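Side-chain contacts in Non-ribosomal peptide synthetase (Streptomyces halstedii, PDB 3WV4), which belongs to the AMP-binding (ANL) enzyme family and is the N-terminal domain of a non-ribosomal peptide synthetase: residues 72-75 / 76-80; 103-106 / 107-110; 319-322 / 323-327; 430-433 / 434-438. All coordinates share one frame; numbering follows the deposited sequence.

Contact 1 (72-75 / 76-80); sequences TYQE and LLNHS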
loop_
_atom_site.group_PDB
_atom_site.type_symbol
_atom_site.label_atom_id
_atom_site.label_comp_id
_atom_site.label_asym_id
_atom_site.label_seq_id
_atom_site.Cartn_x
_atom_site.Cartn_y
_atom_site.Cartn_z
ATOM N N THR A 72 -6.248 18.259 6.631
ATOM C CA THR A 72 -5.170 18.830 5.867
ATOM C C THR A 72 -3.892 18.112 6.214
ATOM O O THR A 72 -3.855 17.342 7.134
ATOM C CB THR A 72 -4.952 20.310 6.221
ATOM O OG1 THR A 72 -4.527 20.398 7.578
ATOM C CG2 THR A 72 -6.228 21.105 6.031
ATOM N N TYR A 73 -2.817 18.399 5.495
ATOM C CA TYR A 73 -1.513 17.789 5.821
ATOM C C TYR A 73 -1.052 18.179 7.198
ATOM O O TYR A 73 -0.513 17.329 7.925
ATOM C CB TYR A 73 -0.439 18.088 4.765
ATOM C CG TYR A 73 -0.534 17.114 3.662
ATOM C CD1 TYR A 73 -1.227 17.402 2.525
ATOM C CD2 TYR A 73 -0.033 15.815 3.818
ATOM C CE1 TYR A 73 -1.375 16.444 1.541
ATOM C CE2 TYR A 73 -0.165 14.864 2.844
ATOM C CZ TYR A 73 -0.832 15.181 1.708
ATOM O OH TYR A 73 -0.985 14.216 0.720
ATOM N N GLN A 74 -1.324 19.419 7.600
ATOM C CA GLN A 74 -1.031 19.822 8.973
ATOM C C GLN A 74 -1.769 18.985 9.990
ATOM O O GLN A 74 -1.167 18.502 10.929
ATOM C CB GLN A 74 -1.358 21.311 9.221
ATOM C CG GLN A 74 -0.926 21.774 10.593
ATOM C CD GLN A 74 0.576 21.854 10.727
ATOM O OE1 GLN A 74 1.213 21.026 11.400
ATOM N NE2 GLN A 74 1.160 22.873 10.104
ATOM N N GLU A 75 -3.070 18.805 9.781
ATOM C CA GLU A 75 -3.894 18.014 10.702
ATOM C C GLU A 75 -3.399 16.611 10.772
ATOM O O GLU A 75 -3.300 16.059 11.839
ATOM C CB GLU A 75 -5.374 18.049 10.312
ATOM C CG GLU A 75 -6.046 19.405 10.616
ATOM C CD GLU A 75 -7.434 19.513 9.997
ATOM O OE1 GLU A 75 -7.560 19.429 8.765
ATOM O OE2 GLU A 75 -8.401 19.594 10.777
ATOM N N LEU A 76 -3.060 16.035 9.625
ATOM C CA LEU A 76 -2.579 14.644 9.624
ATOM C C LEU A 76 -1.313 14.520 10.435
ATOM O O LEU A 76 -1.113 13.561 11.170
ATOM C CB LEU A 76 -2.353 14.155 8.184
ATOM C CG LEU A 76 -1.684 12.801 8.080
ATOM C CD1 LEU A 76 -2.478 11.748 8.817
ATOM C CD2 LEU A 76 -1.537 12.437 6.596
ATOM N N LEU A 77 -0.424 15.482 10.273
ATOM C CA LEU A 77 0.849 15.449 10.996
ATOM C C LEU A 77 0.607 15.622 12.484
ATOM O O LEU A 77 1.161 14.895 13.264
ATOM C CB LEU A 77 1.808 16.546 10.471
ATOM C CG LEU A 77 3.090 16.744 11.224
ATOM C CD1 LEU A 77 4.036 15.576 11.023
ATOM C CD2 LEU A 77 3.758 18.044 10.763
ATOM N N ASN A 78 -0.255 16.565 12.859
ATOM C CA ASN A 78 -0.586 16.773 14.265
ATOM C C ASN A 78 -1.059 15.474 14.931
ATOM O O ASN A 78 -0.508 15.057 15.945
ATOM C CB ASN A 78 -1.679 17.848 14.419
ATOM C CG ASN A 78 -1.176 19.255 14.109
ATOM O OD1 ASN A 78 0.016 19.496 14.064
ATOM N ND2 ASN A 78 -2.114 20.183 13.845
ATOM N N HIS A 79 -2.059 14.836 14.321
ATOM C CA HIS A 79 -2.624 13.606 14.854
ATOM C C HIS A 79 -1.621 12.476 14.841
ATOM O O HIS A 79 -1.577 11.686 15.801
ATOM C CB HIS A 79 -3.851 13.224 14.077
ATOM C CG HIS A 79 -5.017 14.124 14.311
ATOM N ND1 HIS A 79 -5.959 13.861 15.284
ATOM C CD2 HIS A 79 -5.406 15.282 13.720
ATOM C CE1 HIS A 79 -6.890 14.806 15.269
ATOM N NE2 HIS A 79 -6.568 15.689 14.348
ATOM N N SER A 80 -0.750 12.426 13.838
ATOM C CA SER A 80 0.312 11.412 13.783
ATOM C C SER A 80 1.293 11.577 14.949
ATOM O O SER A 80 1.595 10.639 15.681
ATOM C CB SER A 80 1.028 11.459 12.417
ATOM O OG SER A 80 0.187 11.023 11.358
#
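Leu76 N donates to Thr72 O at 2.9 Å, the first turn of helix 73-89, and a capping box formed by Thr72 and Glu75 closes the helix start. Glu75 N gives its hydrogen to Thr72 OG1 at 3.1 Å, while Thr72 N returns the bond to Glu75 OE1 at 2.8 Å. With CG beside its own backbone N (chi1 -73°) and the chain extended beyond, Glu75 leans back toward the start of the helix, and OE1 is met on its anti side, somewhat out of the carboxylate plane.

The tightly packed flank carries the buried Leu76 and Ser80, set against Leu51 of helix 47-57, which Leu77 also touches from a less covered position; Leu76 also touches Val109 of helix 106-116. Tyr73 sends its hydroxyl to the carbonyl of Ala260. The looser, partly exposed flank holds Gln74 and Asn78, one turn apart, whose side-chain amides cross at a slant with their planes 22° apart.

Between the two flanks, the His79 ring stacks on Trp71 and turns an edge to the preceding turn. Glu75 O, which already accepts from His79 N, lies near the plane of that ring, 2.9 Å from His79 CD2.

Contact 2 (103-106 / 107-110); sequences PNIR and QTVA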
loop_
_atom_site.group_PDB
_atom_site.type_symbol
_atom_site.label_atom_id
_atom_site.label_comp_id
_atom_site.label_asym_id
_atom_site.label_seq_id
_atom_site.Cartn_x
_atom_site.Cartn_y
_atom_site.Cartn_z
ATOM N N PRO A 103 -10.855 0.051 9.731
ATOM C CA PRO A 103 -11.336 0.353 8.419
ATOM C C PRO A 103 -10.587 1.568 7.827
ATOM O O PRO A 103 -9.646 2.058 8.427
ATOM C CB PRO A 103 -12.824 0.724 8.663
ATOM C CG PRO A 103 -12.784 1.359 10.015
ATOM C CD PRO A 103 -11.740 0.596 10.782
ATOM N N ASN A 104 -11.023 1.971 6.643
ATOM C CA ASN A 104 -10.553 3.136 5.918
ATOM C C ASN A 104 -11.032 4.432 6.497
ATOM O O ASN A 104 -11.960 5.065 5.956
ATOM C CB ASN A 104 -10.988 3.081 4.456
ATOM C CG ASN A 104 -10.004 2.308 3.582
ATOM O OD1 ASN A 104 -9.128 1.582 4.077
ATOM N ND2 ASN A 104 -10.167 2.453 2.244
ATOM N N ILE A 105 -10.336 4.868 7.548
ATOM C CA ILE A 105 -10.639 6.126 8.177
ATOM C C ILE A 105 -9.338 6.875 8.448
ATOM O O ILE A 105 -8.264 6.247 8.515
ATOM C CB ILE A 105 -11.476 5.926 9.459
ATOM C CG1 ILE A 105 -10.765 5.038 10.467
ATOM C CG2 ILE A 105 -12.797 5.263 9.137
ATOM C CD1 ILE A 105 -11.538 4.848 11.774
ATOM N N ARG A 106 -9.443 8.197 8.577
ATOM C CA ARG A 106 -8.284 9.037 8.801
ATOM C C ARG A 106 -7.389 8.565 9.936
ATOM O O ARG A 106 -6.185 8.587 9.841
ATOM C CB ARG A 106 -8.784 10.448 9.086
ATOM C CG ARG A 106 -9.235 11.197 7.848
ATOM C CD ARG A 106 -9.985 12.448 8.239
ATOM N NE ARG A 106 -11.189 12.078 8.961
ATOM C CZ ARG A 106 -11.794 12.849 9.838
ATOM N NH1 ARG A 106 -11.334 14.051 10.061
ATOM N NH2 ARG A 106 -12.892 12.420 10.448
ATOM N N GLN A 107 -7.999 8.040 10.998
ATOM C CA GLN A 107 -7.286 7.600 12.181
ATOM C C GLN A 107 -6.284 6.537 11.873
ATOM O O GLN A 107 -5.210 6.544 12.412
ATOM C CB GLN A 107 -8.262 7.069 13.258
ATOM C CG GLN A 107 -9.146 8.136 13.891
ATOM C CD GLN A 107 -10.490 8.277 13.193
ATOM O OE1 GLN A 107 -10.578 8.462 11.982
ATOM N NE2 GLN A 107 -11.546 8.201 13.959
ATOM N N THR A 108 -6.624 5.607 10.996
ATOM C CA THR A 108 -5.696 4.530 10.642
ATOM C C THR A 108 -4.392 5.052 9.990
ATOM O O THR A 108 -3.332 4.470 10.150
ATOM C CB THR A 108 -6.370 3.575 9.633
ATOM O OG1 THR A 108 -7.706 3.295 10.053
ATOM C CG2 THR A 108 -5.621 2.277 9.537
ATOM N N VAL A 109 -4.489 6.140 9.242
ATOM C CA VAL A 109 -3.323 6.709 8.562
ATOM C C VAL A 109 -2.413 7.405 9.599
ATOM O O VAL A 109 -1.164 7.389 9.485
ATOM C CB VAL A 109 -3.779 7.696 7.481
ATOM C CG1 VAL A 109 -2.587 8.288 6.728
ATOM C CG2 VAL A 109 -4.687 6.992 6.481
ATOM N N ALA A 110 -3.062 7.979 10.618
ATOM C CA ALA A 110 -2.375 8.569 11.754
ATOM C C ALA A 110 -1.695 7.517 12.607
ATOM O O ALA A 110 -0.557 7.741 13.078
ATOM C CB ALA A 110 -3.349 9.407 12.596
#
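Thr108 has OG1 beside its own backbone N and anti to its carbonyl carbon (chi1 -44°), which swings the hydroxyl back to Pro103 O; Ile105, with CG1 between its backbone N and carbonyl carbon (chi1 58°), brings that carbon to the same hydroxyl. The bond from Thr108 OG1 to Pro103 O is 2.8 Å long and runs almost straight on from the carbonyl, at a C=O...donor angle of 173°. It ties the first turn of helix 106-116 to the loop before it, across the inverse gamma turn centred on Asn104. Ile105 CG1 stands 3.5 Å from Thr108 OG1, the two side chains crossing at about a right angle.

Gln107 bends at chi2 and folds back over the isoleucine. Its OE1 lies 3.7 Å from Ile105 CB and its CD 3.9 Å from Ile105 CD1, so the aliphatic branch packs against the amide group. Backbone bonds complete the turn: Thr108 N reaches Ile105 O weakly at 3.0 Å, whereas Ala110 N meets Arg106 O at 3.3 Å.

Arg106 leaves this cluster, its NE forming a salt bridge with Asp66 and its guanidinium a cation-pi contact with Trp71. The Asn104 amide is fixed by backbone groups of Met241, Val243 and Ala265. The segment thus follows strand 97-101 into a helix whose Val109 and Ala110 face helix 73-89, with Val109 also touching Met64 of strand 62-65, while Gln107 and Ala110 pack on Trp172 of helix 168-180.

Contact 3 (319-322 / 323-327); sequences LPQV and TIDAL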
loop_
_atom_site.group_PDB
_atom_site.type_symbol
_atom_site.label_atom_id
_atom_site.label_comp_id
_atom_site.label_asym_id
_atom_site.label_seq_id
_atom_site.Cartn_x
_atom_site.Cartn_y
_atom_site.Cartn_z
ATOM N N LEU A 319 -6.944 -7.444 -16.527
ATOM C CA LEU A 319 -8.126 -6.697 -16.852
ATOM C C LEU A 319 -8.467 -7.091 -18.281
ATOM O O LEU A 319 -7.609 -6.980 -19.152
ATOM C CB LEU A 319 -7.779 -5.213 -16.749
ATOM C CG LEU A 319 -8.921 -4.204 -16.582
ATOM C CD1 LEU A 319 -9.741 -4.484 -15.327
ATOM C CD2 LEU A 319 -8.303 -2.818 -16.513
ATOM N N PRO A 320 -9.677 -7.619 -18.526
ATOM C CA PRO A 320 -10.038 -8.139 -19.840
ATOM C C PRO A 320 -10.333 -7.051 -20.833
ATOM O O PRO A 320 -10.708 -5.930 -20.425
ATOM C CB PRO A 320 -11.310 -8.964 -19.579
ATOM C CG PRO A 320 -11.862 -8.414 -18.303
ATOM C CD PRO A 320 -10.717 -7.870 -17.509
ATOM N N GLN A 321 -10.177 -7.360 -22.120
ATOM C CA GLN A 321 -10.247 -6.310 -23.128
ATOM C C GLN A 321 -11.556 -5.551 -23.018
ATOM O O GLN A 321 -11.576 -4.330 -23.127
ATOM C CB GLN A 321 -10.105 -6.846 -24.535
ATOM C CG GLN A 321 -9.840 -5.768 -25.583
ATOM C CD GLN A 321 -8.609 -4.949 -25.238
ATOM O OE1 GLN A 321 -7.624 -5.483 -24.739
ATOM N NE2 GLN A 321 -8.683 -3.643 -25.426
ATOM N N VAL A 322 -12.629 -6.288 -22.786
ATOM C CA VAL A 322 -13.962 -5.703 -22.806
ATOM C C VAL A 322 -14.158 -4.657 -21.728
ATOM O O VAL A 322 -14.858 -3.687 -21.962
ATOM C CB VAL A 322 -15.075 -6.725 -22.644
ATOM C CG1 VAL A 322 -15.815 -6.885 -23.954
ATOM C CG2 VAL A 322 -14.526 -8.056 -22.155
ATOM N N THR A 323 -13.594 -4.903 -20.549
ATOM C CA THR A 323 -13.662 -3.942 -19.474
ATOM C C THR A 323 -12.830 -2.718 -19.846
ATOM O O THR A 323 -13.258 -1.599 -19.649
ATOM C CB THR A 323 -13.171 -4.541 -18.154
ATOM O OG1 THR A 323 -13.953 -5.682 -17.847
ATOM C CG2 THR A 323 -13.292 -3.532 -17.007
ATOM N N ILE A 324 -11.661 -2.960 -20.427
ATOM C CA ILE A 324 -10.783 -1.885 -20.829
ATOM C C ILE A 324 -11.518 -0.946 -21.754
ATOM O O ILE A 324 -11.525 0.261 -21.539
ATOM C CB ILE A 324 -9.499 -2.404 -21.506
ATOM C CG1 ILE A 324 -8.687 -3.253 -20.510
ATOM C CG2 ILE A 324 -8.640 -1.245 -22.004
ATOM C CD1 ILE A 324 -7.633 -4.115 -21.214
ATOM N N ASP A 325 -12.171 -1.521 -22.752
ATOM C CA ASP A 325 -12.864 -0.775 -23.780
ATOM C C ASP A 325 -13.986 0.023 -23.154
ATOM O O ASP A 325 -14.181 1.208 -23.482
ATOM C CB ASP A 325 -13.423 -1.707 -24.861
ATOM C CG ASP A 325 -12.327 -2.370 -25.737
ATOM O OD1 ASP A 325 -11.147 -1.911 -25.759
ATOM O OD2 ASP A 325 -12.659 -3.402 -26.388
ATOM N N ALA A 326 -14.696 -0.605 -22.224
ATOM C CA ALA A 326 -15.855 0.023 -21.628
ATOM C C ALA A 326 -15.434 1.234 -20.793
ATOM O O ALA A 326 -16.131 2.239 -20.738
ATOM C CB ALA A 326 -16.568 -0.973 -20.775
ATOM N N LEU A 327 -14.280 1.123 -20.141
ATOM C CA LEU A 327 -13.801 2.190 -19.313
ATOM C C LEU A 327 -13.406 3.355 -20.199
ATOM O O LEU A 327 -13.645 4.504 -19.851
ATOM C CB LEU A 327 -12.561 1.768 -18.546
ATOM C CG LEU A 327 -12.717 0.971 -17.264
ATOM C CD1 LEU A 327 -11.316 0.513 -16.887
ATOM C CD2 LEU A 327 -13.424 1.720 -16.127
#
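Gln321 reaches one turn forward along helix 321-330 to Asp325. From CB, its CG stands anti to the backbone N (chi1 -166°) and the chain then bends at chi2, so that it runs along the helix instead of straight out. CG passes 3.8 Å from Asp325 OD2. At the amide, CD is 4.0 Å from Asp325 OD1, and the two tips of the group part company: OE1 lies 3.8 Å from Ile324 CD1, whereas NE2 donates to Asp325 OD1 at 3.0 Å. That bond comes down on OD1 from above the carboxylate plane, 37° out of it, with amide and carboxylate planes turned 57° apart.

On the inner flank, Leu319 CD2 touches Ile324 CG1 at 4.0 Å, and Leu319 CD1 comes against Thr323 CG2. Pro320 holds the N-cap position; its O accepts from Ile324 N, while its ring carbon CG lies 3.5 Å from Thr323 OG1. Leu319 and Thr323 both reach Ala292 of helix 289-300, and Leu319 and Leu327 touch Val336. An i to i+4 side-chain bond on the outer flank, with Leu319, Ile324 and Leu327 on the inner side, is characteristic of a surface helix, here the crossover helix of the beta-alpha-beta unit formed by strands 311-314 and 335-340.

Contact 4 (430-433 / 434-438); sequences HLDE and DGFLY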
loop_
_atom_site.group_PDB
_atom_site.type_symbol
_atom_site.label_atom_id
_atom_site.label_comp_id
_atom_site.label_asym_id
_atom_site.label_seq_id
_atom_site.Cartn_x
_atom_site.Cartn_y
_atom_site.Cartn_z
ATOM N N HIS A 430 8.648 -14.061 -20.012
ATOM C CA HIS A 430 9.761 -13.694 -20.858
ATOM C C HIS A 430 9.798 -12.181 -21.078
ATOM O O HIS A 430 8.785 -11.508 -20.932
ATOM C CB HIS A 430 9.671 -14.471 -22.202
ATOM C CG HIS A 430 8.524 -14.061 -23.072
ATOM N ND1 HIS A 430 7.288 -14.657 -23.006
ATOM C CD2 HIS A 430 8.436 -13.133 -24.053
ATOM C CE1 HIS A 430 6.483 -14.109 -23.906
ATOM N NE2 HIS A 430 7.150 -13.162 -24.535
ATOM N N LEU A 431 10.957 -11.687 -21.511
ATOM C CA LEU A 431 11.149 -10.269 -21.888
ATOM C C LEU A 431 11.401 -10.175 -23.366
ATOM O O LEU A 431 11.961 -11.094 -23.956
ATOM C CB LEU A 431 12.361 -9.709 -21.205
ATOM C CG LEU A 431 12.305 -9.614 -19.719
ATOM C CD1 LEU A 431 13.689 -9.233 -19.243
ATOM C CD2 LEU A 431 11.290 -8.599 -19.262
ATOM N N ASP A 432 10.947 -9.112 -23.998
ATOM C CA ASP A 432 11.333 -8.880 -25.405
ATOM C C ASP A 432 12.611 -8.088 -25.397
ATOM O O ASP A 432 13.185 -7.778 -24.327
ATOM C CB ASP A 432 10.215 -8.288 -26.267
ATOM C CG ASP A 432 9.670 -6.936 -25.740
ATOM O OD1 ASP A 432 10.423 -6.187 -25.089
ATOM O OD2 ASP A 432 8.497 -6.633 -26.040
ATOM N N GLU A 433 13.076 -7.732 -26.580
ATOM C CA GLU A 433 14.348 -7.018 -26.727
ATOM C C GLU A 433 14.262 -5.687 -25.953
ATOM O O GLU A 433 15.205 -5.230 -25.246
ATOM C CB GLU A 433 14.624 -6.771 -28.226
ATOM C CG GLU A 433 14.481 -8.012 -29.146
ATOM C CD GLU A 433 13.090 -8.688 -29.096
ATOM O OE1 GLU A 433 12.051 -7.987 -29.281
ATOM O OE2 GLU A 433 13.032 -9.928 -28.856
ATOM N N ASP A 434 13.079 -5.105 -26.044
ATOM C CA ASP A 434 12.832 -3.803 -25.469
ATOM C C ASP A 434 12.848 -3.838 -23.921
ATOM O O ASP A 434 13.035 -2.814 -23.255
ATOM C CB ASP A 434 11.558 -3.235 -26.119
ATOM C CG ASP A 434 11.842 -2.638 -27.511
ATOM O OD1 ASP A 434 12.884 -1.938 -27.663
ATOM O OD2 ASP A 434 11.052 -2.813 -28.469
ATOM N N GLY A 435 12.692 -5.031 -23.334
ATOM C CA GLY A 435 12.695 -5.165 -21.858
ATOM C C GLY A 435 11.291 -5.202 -21.271
ATOM O O GLY A 435 11.128 -5.138 -20.056
ATOM N N PHE A 436 10.281 -5.334 -22.126
ATOM C CA PHE A 436 8.926 -5.491 -21.644
ATOM C C PHE A 436 8.682 -6.899 -21.103
ATOM O O PHE A 436 9.211 -7.906 -21.622
ATOM C CB PHE A 436 7.958 -5.244 -22.767
ATOM C CG PHE A 436 7.803 -3.788 -23.119
ATOM C CD1 PHE A 436 6.825 -3.024 -22.519
ATOM C CD2 PHE A 436 8.589 -3.230 -24.103
ATOM C CE1 PHE A 436 6.687 -1.684 -22.839
ATOM C CE2 PHE A 436 8.465 -1.886 -24.417
ATOM C CZ PHE A 436 7.485 -1.108 -23.788
ATOM N N LEU A 437 7.838 -6.981 -20.102
ATOM C CA LEU A 437 7.568 -8.273 -19.465
ATOM C C LEU A 437 6.288 -8.894 -19.960
ATOM O O LEU A 437 5.300 -8.208 -20.218
ATOM C CB LEU A 437 7.546 -8.113 -17.956
ATOM C CG LEU A 437 7.223 -9.358 -17.097
ATOM C CD1 LEU A 437 8.227 -10.487 -17.269
ATOM C CD2 LEU A 437 7.145 -8.912 -15.656
ATOM N N TYR A 438 6.351 -10.217 -20.134
ATOM C CA TYR A 438 5.212 -11.030 -20.567
ATOM C C TYR A 438 5.127 -12.290 -19.714
ATOM O O TYR A 438 6.153 -12.834 -19.259
ATOM C CB TYR A 438 5.404 -11.465 -22.016
ATOM C CG TYR A 438 5.486 -10.327 -22.998
ATOM C CD1 TYR A 438 4.357 -9.880 -23.672
ATOM C CD2 TYR A 438 6.711 -9.698 -23.263
ATOM C CE1 TYR A 438 4.424 -8.853 -24.566
ATOM C CE2 TYR A 438 6.779 -8.651 -24.153
ATOM C CZ TYR A 438 5.620 -8.233 -24.774
ATOM O OH TYR A 438 5.710 -7.250 -25.657
#
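His430 and Tyr438 face each other as a hydrogen-bonded pair of an antiparallel beta hairpin, whose strands 427-431 and 437-439 are joined by a type I turn from Asp432 to Gly435. The histidine CG sits between its backbone N and carbonyl carbon (chi1 68°), which tips the ring over its neighbour. Tyr438 CB makes a CH-pi contact over one face, 3.6 Å from the ring centroid. The two aromatic planes are nearly parallel at 7°, yet slid so far apart that the rings barely overlap. His430 ND1 bonds to the carbonyl of Gly440.

Asp432 adopts a similar first torsion (chi1 58°), placing its carboxylate over the turn and toward the opposite strand. OD1 accepts from Phe436 N at 3.1 Å, the donor lying above the carboxylate plane. Phe436 runs alongside the aspartate in the same direction, with OD1 near the plane of its ring, before that ring packs on Met351, Leu355 and Leu365.

On the other sheet face Leu431 CD2 meets Leu437 CB at 4.0 Å. Gly435 closes the turn with a positive phi, its N bonding to Asp432 O. Within the turn, Asp434 OD2 makes a salt bridge with Arg359. The second carboxylate oxygen, Asp432 OD2, accepts from Tyr438 OH at 2.9 Å, on its anti side but tilted well out of the carboxylate plane.

Along the chain the four contacts come in series, and contacts 1 and 2 are the pair that touch. Their centres lie 12 Å apart, where helix 73-89 meets helix 106-116: Ser80 OG packs on Ala110 CA at 3.6 Å and His79 CB approaches Ala110 CB at 4.1 Å. Contact 3 is about 32 Å from contact 2, centre to centre, and contact 4 about 23 Å from contact 3. Helix 321-330 of contact 3 links two strands of the large mixed sheet to which the hairpin of contact 4 also belongs. Two contacts thus lie where a pair of helices packs and two in the region of that sheet, contact 4 being across the chain's centre from contacts 1 and 2.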